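Local coordinates for CBS domain containing membrane protein (Sphaerobacter thermophilus, PDB 4ESY) that is of unknown function but carries a C-terminal pair of CBS motifs, a module that in relatives often senses adenine nucleotides for regulation, at residues G59-I64 with P140-G145; V28-E33 with P53-N58. One frame throughout, in Å; residues are numbered along the deposited sequence. Where two conformers were deposited one is given.

Interaction 1 (G59-I64 with P140-G145); sequences GHLVGI and PVVQDG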
ATOM      1  N   GLY B  59      -3.137  22.663 -14.438  1.00 22.37           N
ATOM      2  CA  GLY B  59      -3.234  22.156 -13.083  1.00 23.36           C
ATOM      3  C   GLY B  59      -4.553  21.527 -12.655  1.00 23.41           C
ATOM      4  O   GLY B  59      -4.696  21.176 -11.508  1.00 22.76           O
ATOM      5  N   HIS B  60      -5.507  21.374 -13.563  1.00 19.29           N
ATOM      6  CA  HIS B  60      -6.760  20.702 -13.229  1.00 23.45           C
ATOM      7  C   HIS B  60      -6.607  19.178 -13.284  1.00 23.54           C
ATOM      8  O   HIS B  60      -5.930  18.654 -14.164  1.00 21.16           O
ATOM      9  CB  HIS B  60      -7.837  21.092 -14.228  1.00 24.39           C
ATOM     10  CG  HIS B  60      -7.950  22.563 -14.424  1.00 29.91           C
ATOM     11  ND1 HIS B  60      -8.429  23.404 -13.442  1.00 33.06           N
ATOM     12  CD2 HIS B  60      -7.640  23.349 -15.484  1.00 31.87           C
ATOM     13  CE1 HIS B  60      -8.411  24.649 -13.891  1.00 34.97           C
ATOM     14  NE2 HIS B  60      -7.927  24.644 -15.126  1.00 33.48           N
ATOM     15  N   LEU B  61      -7.276  18.474 -12.380  1.00 20.68           N
ATOM     16  CA  LEU B  61      -7.205  17.000 -12.340  1.00 20.38           C
ATOM     17  C   LEU B  61      -7.771  16.409 -13.637  1.00 21.02           C
ATOM     18  O   LEU B  61      -8.846  16.772 -14.038  1.00 22.33           O
ATOM     19  CB  LEU B  61      -8.064  16.488 -11.183  1.00 22.18           C
ATOM     20  CG  LEU B  61      -8.079  14.995 -10.955  1.00 23.40           C
ATOM     21  CD1 LEU B  61      -6.698  14.537 -10.513  1.00 23.48           C
ATOM     22  CD2 LEU B  61      -9.123  14.659  -9.889  1.00 25.46           C
ATOM     23  N   VAL B  62      -7.072  15.479 -14.264  1.00 18.14           N
ATOM     24  CA  VAL B  62      -7.617  14.806 -15.417  1.00 21.57           C
ATOM     25  C   VAL B  62      -7.560  13.267 -15.248  1.00 24.79           C
ATOM     26  O   VAL B  62      -8.176  12.543 -16.003  1.00 25.29           O
ATOM     27  CB  VAL B  62      -6.920  15.198 -16.772  1.00 18.65           C
ATOM     28  CG1 VAL B  62      -7.257  16.639 -17.172  1.00 20.71           C
ATOM     29  CG2 VAL B  62      -5.392  14.919 -16.734  1.00 14.60           C
ATOM     30  N   GLY B  63      -6.848  12.777 -14.238  1.00 23.13           N
ATOM     31  CA  GLY B  63      -6.727  11.343 -14.098  1.00 22.94           C
ATOM     32  C   GLY B  63      -5.901  11.003 -12.876  1.00 20.71           C
ATOM     33  O   GLY B  63      -5.505  11.897 -12.122  1.00 23.01           O
ATOM     34  N   ILE B  64      -5.715   9.709 -12.680  1.00 21.26           N
ATOM     35  CA  ILE B  64      -4.898   9.132 -11.619  1.00 22.90           C
ATOM     36  C   ILE B  64      -3.959   8.117 -12.257  1.00 20.10           C
ATOM     37  O   ILE B  64      -4.349   7.406 -13.180  1.00 19.16           O
ATOM     38  CB  ILE B  64      -5.747   8.344 -10.673  1.00 30.01           C
ATOM     39  CG1 ILE B  64      -6.897   9.212 -10.198  1.00 34.02           C
ATOM     40  CG2 ILE B  64      -4.898   7.843  -9.477  1.00 33.03           C
ATOM     41  CD1 ILE B  64      -6.422  10.340  -9.328  1.00 34.26           C
ATOM     42  N   PRO B 140      -9.317  10.723  -5.103  1.00 22.61           N
ATOM     43  CA  PRO B 140      -8.679  12.036  -5.173  1.00 24.56           C
ATOM     44  C   PRO B 140      -9.463  13.115  -4.384  1.00 26.18           C
ATOM     45  O   PRO B 140     -10.688  13.098  -4.334  1.00 27.95           O
ATOM     46  CB  PRO B 140      -8.628  12.342  -6.693  1.00 26.19           C
ATOM     47  CG  PRO B 140      -9.742  11.559  -7.278  1.00 29.64           C
ATOM     48  CD  PRO B 140      -9.898  10.318  -6.401  1.00 27.58           C
ATOM     49  N   VAL B 141      -8.734  14.000  -3.719  1.00 25.49           N
ATOM     50  CA  VAL B 141      -9.338  15.115  -2.993  1.00 23.79           C
ATOM     51  C   VAL B 141      -9.025  16.363  -3.797  1.00 26.08           C
ATOM     52  O   VAL B 141      -7.887  16.599  -4.189  1.00 26.21           O
ATOM     53  CB  VAL B 141      -8.816  15.219  -1.544  1.00 22.69           C
ATOM     54  CG1 VAL B 141      -9.595  16.273  -0.764  1.00 23.92           C
ATOM     55  CG2 VAL B 141      -8.937  13.862  -0.839  1.00 22.41           C
ATOM     56  N   VAL B 142     -10.069  17.130  -4.079  1.00 26.32           N
ATOM     57  CA  VAL B 142      -9.988  18.303  -4.916  1.00 30.16           C
ATOM     58  C   VAL B 142     -10.555  19.483  -4.171  1.00 32.80           C
ATOM     59  O   VAL B 142     -11.603  19.372  -3.545  1.00 34.05           O
ATOM     60  CB  VAL B 142     -10.796  18.071  -6.189  1.00 35.40           C
ATOM     61  CG1 VAL B 142     -10.921  19.352  -6.991  1.00 40.11           C
ATOM     62  CG2 VAL B 142     -10.134  16.985  -6.998  1.00 34.39           C
ATOM     63  N   GLN B 143      -9.845  20.605  -4.239  1.00 34.17           N
ATOM     64  CA  GLN B 143     -10.230  21.858  -3.606  1.00 37.79           C
ATOM     65  C   GLN B 143     -10.133  22.939  -4.691  1.00 48.57           C
ATOM     66  O   GLN B 143      -9.033  23.333  -5.094  1.00 48.41           O
ATOM     67  CB  GLN B 143      -9.297  22.152  -2.415  1.00 34.27           C
ATOM     68  CG  GLN B 143      -9.571  23.487  -1.661  1.00 59.41           C
ATOM     69  CD  GLN B 143      -8.551  23.775  -0.547  1.00 61.37           C
ATOM     70  OE1 GLN B 143      -7.681  22.953  -0.238  1.00 61.71           O
ATOM     71  NE2 GLN B 143      -8.651  24.949   0.048  1.00 64.54           N
ATOM     72  N   ASP B 144     -11.291  23.359  -5.203  1.00 57.12           N
ATOM     73  CA  ASP B 144     -11.398  24.343  -6.295  1.00 63.11           C
ATOM     74  C   ASP B 144     -10.792  23.865  -7.621  1.00 62.87           C
ATOM     75  O   ASP B 144     -10.069  24.620  -8.273  1.00 64.39           O
ATOM     76  CB  ASP B 144     -10.767  25.691  -5.914  1.00 67.49           C
ATOM     77  CG  ASP B 144     -11.240  26.217  -4.559  1.00 71.54           C
ATOM     78  OD1 ASP B 144     -12.448  26.087  -4.233  1.00 74.27           O
ATOM     79  OD2 ASP B 144     -10.386  26.772  -3.822  1.00 71.56           O
ATOM     80  N   GLY B 145     -11.077  22.630  -8.025  1.00 60.34           N
ATOM     81  CA  GLY B 145     -10.546  22.106  -9.280  1.00 58.66           C
ATOM     82  C   GLY B 145      -9.151  21.480  -9.191  1.00 52.91           C
ATOM     83  O   GLY B 145      -8.790  20.626 -10.032  1.00 51.57           O
TER

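Interaction 2 (V28-E33 with P53-N58); sequences VVTVRE and PVVDQN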
ATOM      1  N   VAL B  28       1.090  17.137  -1.756  1.00 34.85           N
ATOM      2  CA  VAL B  28       0.654  16.483  -2.980  1.00 31.05           C
ATOM      3  C   VAL B  28       1.705  16.609  -4.085  1.00 29.50           C
ATOM      4  O   VAL B  28       2.264  17.677  -4.330  1.00 30.76           O
ATOM      5  CB  VAL B  28      -0.752  16.933  -3.448  1.00 35.44           C
ATOM      6  CG1 VAL B  28      -0.724  18.338  -4.048  1.00 35.12           C
ATOM      7  CG2 VAL B  28      -1.310  15.938  -4.457  1.00 36.81           C
ATOM      8  N   VAL B  29       2.008  15.495  -4.728  1.00 27.73           N
ATOM      9  CA  VAL B  29       2.902  15.525  -5.862  1.00 27.44           C
ATOM     10  C   VAL B  29       2.081  15.111  -7.074  1.00 25.84           C
ATOM     11  O   VAL B  29       1.443  14.078  -7.054  1.00 28.84           O
ATOM     12  CB  VAL B  29       4.087  14.564  -5.667  1.00 29.23           C
ATOM     13  CG1 VAL B  29       4.974  14.622  -6.873  1.00 26.28           C
ATOM     14  CG2 VAL B  29       4.871  14.915  -4.386  1.00 32.32           C
ATOM     15  N   THR B  30       2.041  15.938  -8.102  1.00 23.90           N
ATOM     16  CA  THR B  30       1.264  15.609  -9.278  1.00 24.01           C
ATOM     17  C   THR B  30       2.199  15.385 -10.468  1.00 23.95           C
ATOM     18  O   THR B  30       3.373  15.761 -10.398  1.00 23.13           O
ATOM     19  CB  THR B  30       0.274  16.734  -9.642  1.00 24.89           C
ATOM     20  OG1 THR B  30       1.007  17.870 -10.117  1.00 25.04           O
ATOM     21  CG2 THR B  30      -0.581  17.124  -8.451  1.00 22.99           C
ATOM     22  N   VAL B  31       1.672  14.780 -11.544  1.00 19.26           N
ATOM     23  CA  VAL B  31       2.372  14.709 -12.815  1.00 20.19           C
ATOM     24  C   VAL B  31       1.465  15.276 -13.917  1.00 21.00           C
ATOM     25  O   VAL B  31       0.228  15.368 -13.748  1.00 19.14           O
ATOM     26  CB  VAL B  31       2.780  13.217 -13.182  1.00 23.79           C
ATOM     27  CG1 VAL B  31       3.733  12.601 -12.112  1.00 19.20           C
ATOM     28  CG2 VAL B  31       1.574  12.362 -13.359  1.00 20.82           C
ATOM     29  N   ARG B  32       2.068  15.650 -15.049  1.00 19.94           N
ATOM     30  CA  ARG B  32       1.315  16.221 -16.156  1.00 21.85           C
ATOM     31  C   ARG B  32       0.927  15.109 -17.090  1.00 22.52           C
ATOM     32  O   ARG B  32       1.669  14.126 -17.267  1.00 21.10           O
ATOM     33  CB  ARG B  32       2.167  17.258 -16.914  1.00 22.11           C
ATOM     34  CG  ARG B  32       2.493  18.506 -16.098  1.00 21.80           C
ATOM     35  CD  ARG B  32       1.370  19.522 -16.315  1.00 24.86           C
ATOM     36  NE  ARG B  32       1.614  20.799 -15.666  1.00 26.57           N
ATOM     37  CZ  ARG B  32       2.263  21.825 -16.212  1.00 24.30           C
ATOM     38  NH1 ARG B  32       2.768  21.753 -17.439  1.00 22.44           N
ATOM     39  NH2 ARG B  32       2.417  22.934 -15.497  1.00 24.51           N
ATOM     40  N   GLU B  33      -0.224  15.270 -17.733  1.00 22.41           N
ATOM     41  CA  GLU B  33      -0.692  14.225 -18.623  1.00 21.42           C
ATOM     42  C   GLU B  33       0.267  13.995 -19.785  1.00 22.97           C
ATOM     43  O   GLU B  33       0.282  12.915 -20.347  1.00 21.96           O
ATOM     44  CB  GLU B  33      -2.100  14.526 -19.138  1.00 20.66           C
ATOM     45  CG  GLU B  33      -2.138  15.746 -19.998  1.00 22.79           C
ATOM     46  CD  GLU B  33      -3.579  16.117 -20.433  1.00 40.80           C
ATOM     47  OE1 GLU B  33      -4.449  15.216 -20.495  1.00 41.49           O
ATOM     48  OE2 GLU B  33      -3.826  17.308 -20.720  1.00 40.26           O
ATOM     49  N   PRO B  53      -2.004  12.139  -8.683  1.00 22.84           N
ATOM     50  CA  PRO B  53      -2.955  12.790  -9.602  1.00 20.44           C
ATOM     51  C   PRO B  53      -2.231  13.189 -10.890  1.00 22.37           C
ATOM     52  O   PRO B  53      -1.049  13.567 -10.838  1.00 23.35           O
ATOM     53  CB  PRO B  53      -3.397  14.058  -8.838  1.00 18.13           C
ATOM     54  CG  PRO B  53      -2.933  13.857  -7.421  1.00 19.68           C
ATOM     55  CD  PRO B  53      -1.786  12.899  -7.432  1.00 22.33           C
ATOM     56  N   VAL B  54      -2.910  13.024 -12.027  1.00 18.78           N
ATOM     57  CA  VAL B  54      -2.457  13.511 -13.307  1.00 19.16           C
ATOM     58  C   VAL B  54      -3.235  14.825 -13.605  1.00 20.39           C
ATOM     59  O   VAL B  54      -4.478  14.860 -13.488  1.00 20.51           O
ATOM     60  CB  VAL B  54      -2.754  12.491 -14.390  1.00 18.31           C
ATOM     61  CG1 VAL B  54      -2.156  12.979 -15.663  1.00 17.04           C
ATOM     62  CG2 VAL B  54      -2.143  11.122 -13.948  1.00 16.18           C
ATOM     63  N   VAL B  55      -2.511  15.902 -13.891  1.00 18.08           N
ATOM     64  CA  VAL B  55      -3.171  17.185 -14.185  1.00 21.09           C
ATOM     65  C   VAL B  55      -2.881  17.683 -15.604  1.00 20.99           C
ATOM     66  O   VAL B  55      -1.897  17.267 -16.218  1.00 18.09           O
ATOM     67  CB  VAL B  55      -2.770  18.260 -13.190  1.00 20.42           C
ATOM     68  CG1 VAL B  55      -3.137  17.839 -11.749  1.00 19.19           C
ATOM     69  CG2 VAL B  55      -1.263  18.571 -13.293  1.00 21.94           C
ATOM     70  N   ASP B  56      -3.710  18.590 -16.112  1.00 20.99           N
ATOM     71  CA  ASP B  56      -3.389  19.251 -17.381  1.00 21.75           C
ATOM     72  C   ASP B  56      -2.388  20.395 -17.212  1.00 23.26           C
ATOM     73  O   ASP B  56      -1.887  20.635 -16.083  1.00 21.12           O
ATOM     74  CB  ASP B  56      -4.641  19.699 -18.128  1.00 24.02           C
ATOM     75  CG  ASP B  56      -5.414  20.826 -17.408  1.00 24.90           C
ATOM     76  OD1 ASP B  56      -4.924  21.472 -16.465  1.00 25.63           O
ATOM     77  OD2 ASP B  56      -6.545  21.067 -17.820  1.00 26.43           O
ATOM     78  N   GLN B  57      -2.053  21.085 -18.302  0.52 24.92           N
ATOM     79  CA  GLN B  57      -0.990  22.084 -18.212  0.52 26.31           C
ATOM     80  C   GLN B  57      -1.345  23.171 -17.212  0.52 26.80           C
ATOM     81  O   GLN B  57      -0.455  23.730 -16.575  0.52 28.75           O
ATOM     82  CB  GLN B  57      -0.590  22.697 -19.573  0.52 27.60           C
ATOM     83  CG  GLN B  57       0.585  23.689 -19.413  0.52 28.88           C
ATOM     84  CD  GLN B  57       1.212  24.141 -20.718  0.52 29.07           C
ATOM     85  OE1 GLN B  57       0.527  24.284 -21.740  0.52 31.72           O
ATOM     86  NE2 GLN B  57       2.523  24.381 -20.690  0.52 24.86           N
ATOM     87  N   ASN B  58      -2.635  23.442 -17.035  1.00 23.79           N
ATOM     88  CA  ASN B  58      -3.026  24.476 -16.074  1.00 26.87           C
ATOM     89  C   ASN B  58      -3.418  23.937 -14.696  1.00 25.11           C
ATOM     90  O   ASN B  58      -3.982  24.667 -13.889  1.00 25.71           O
ATOM     91  CB  ASN B  58      -4.167  25.348 -16.630  1.00 30.79           C
ATOM     92  CG  ASN B  58      -3.896  25.798 -18.048  1.00 33.90           C
ATOM     93  OD1 ASN B  58      -4.503  25.287 -18.990  1.00 36.34           O
ATOM     94  ND2 ASN B  58      -2.949  26.727 -18.213  1.00 34.63           N
TER
HETATM   95  O   HOH W   1      -2.336  19.363 -20.709  1.00 25.69           O

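Interaction 1 (G59-I64 with P140-G145)
Leu61 and Pro140 meet at about a right angle, the CD2 methyl of the leucine set against CB of the proline ring at 4.0 Å. Leu61 holds CG anti to its backbone N (chi1 -178°), which sends the branched end across to the facing strand, where CD2 also touches CG2 of Val142 at 3.8 Å; these two chains cross obliquely. Ile64 has CG1 beside its own backbone N, and its terminal CD1 reaches the same proline CB at 4.0 Å, so two methyls of one strand converge on the CB-CG side of the Pro140 ring. Strands 61-64 and 140-143 run nearly antiparallel, 169° between their directions, yet their axes come no closer than 9.9 Å. This is face-to-face packing of sheets from the two CBS motifs of the pair, with side chains filling the interval. A classic beta bulge, in which Val62 and Gly63 both face Val54, lies between Leu61 and Ile64 and allows both to point at the second sheet despite the two intervening residues. At the loop end the backbones draw together: Gly145 O comes to the edge of the His60 ring, near its plane, and lies 3.8 Å from His60 CA. Both Gly59 and Gly145 adopt positive phi, at which a CB would collide with the preceding carbonyl oxygen.

Interaction 2 (V28-E33 with P53-N58)
One face of the Arg32 guanidinium receives the carbonyl oxygen of Gln57, which sits about 3.1 Å above the plane and is offset toward the rim. Near the plane, at the edge, lies the methyl CG2 of Val55. NH2 of Arg32 is 3.2 Å from Gln57 O, but the angle is too poor for a hydrogen bond. The side-chain amide of Gln57 is turned 67° from the guanidinium plane. A bend at chi2 (-89°) folds the arginine back over the 56-57 turn, bringing its CD to 3.4 Å from Asp56 O. Glu33 carries CG in the crowded position between backbone N and carbonyl carbon and then extends alongside Asp56. A water joins its OE2, to which it donates, to the Gln57 N, from which it accepts; Asp56 OD1 instead accepts from the backbone N of His60.

Beneath these groups, strands 31-32 and 53-55 pair in parallel, as neighbours in the three-stranded sheet of the first CBS motif. Val31 N gives a nearly straight bond to Pro53 O (3.1 Å), Val31 O accepts from Val55 N (2.8 Å), and Glu33 N reaches Val55 O (3.0 Å). Val31 and Val54 share one face, their CG2 methyls 4.0 Å apart, while Arg32 and Val55 occupy the other. CG1 of Val54 rests on Glu33 CA at 3.5 Å. Further back, Pro53 CG meets Val28 CG2 obliquely, and the Thr30 side chain crosses that of Pro53 at about a right angle, its CG2 toward the ring's CB and CG.

The backbone bonds thus fix the register, whereas Arg32 makes no salt bridge with Asp56; the carbonyl oxygens of Asp56 and Gln57 probably offer its positive charge a favourable electrostatic setting.

Interaction 2 closes before interaction 1 opens along the chain, and their centres lie about 8 Å apart on the same side of the chain's centre. They share one sheet: strand 53-55 is the middle strand, parallel to 31-32 and antiparallel to 61-64. Val54 bonds through its backbone to both Val62 and Gly63, coupling the two contacts directly. Interaction 2 therefore builds the sheet within the first CBS motif, and interaction 1 sets that sheet against strand 138-143 of the second. Pro53 adds to this junction by touching Pro147 and Ile150 of strand 146-152. Interaction 1 thus joins the two motifs, consistent with the paired arrangement of a CBS (Bateman) module.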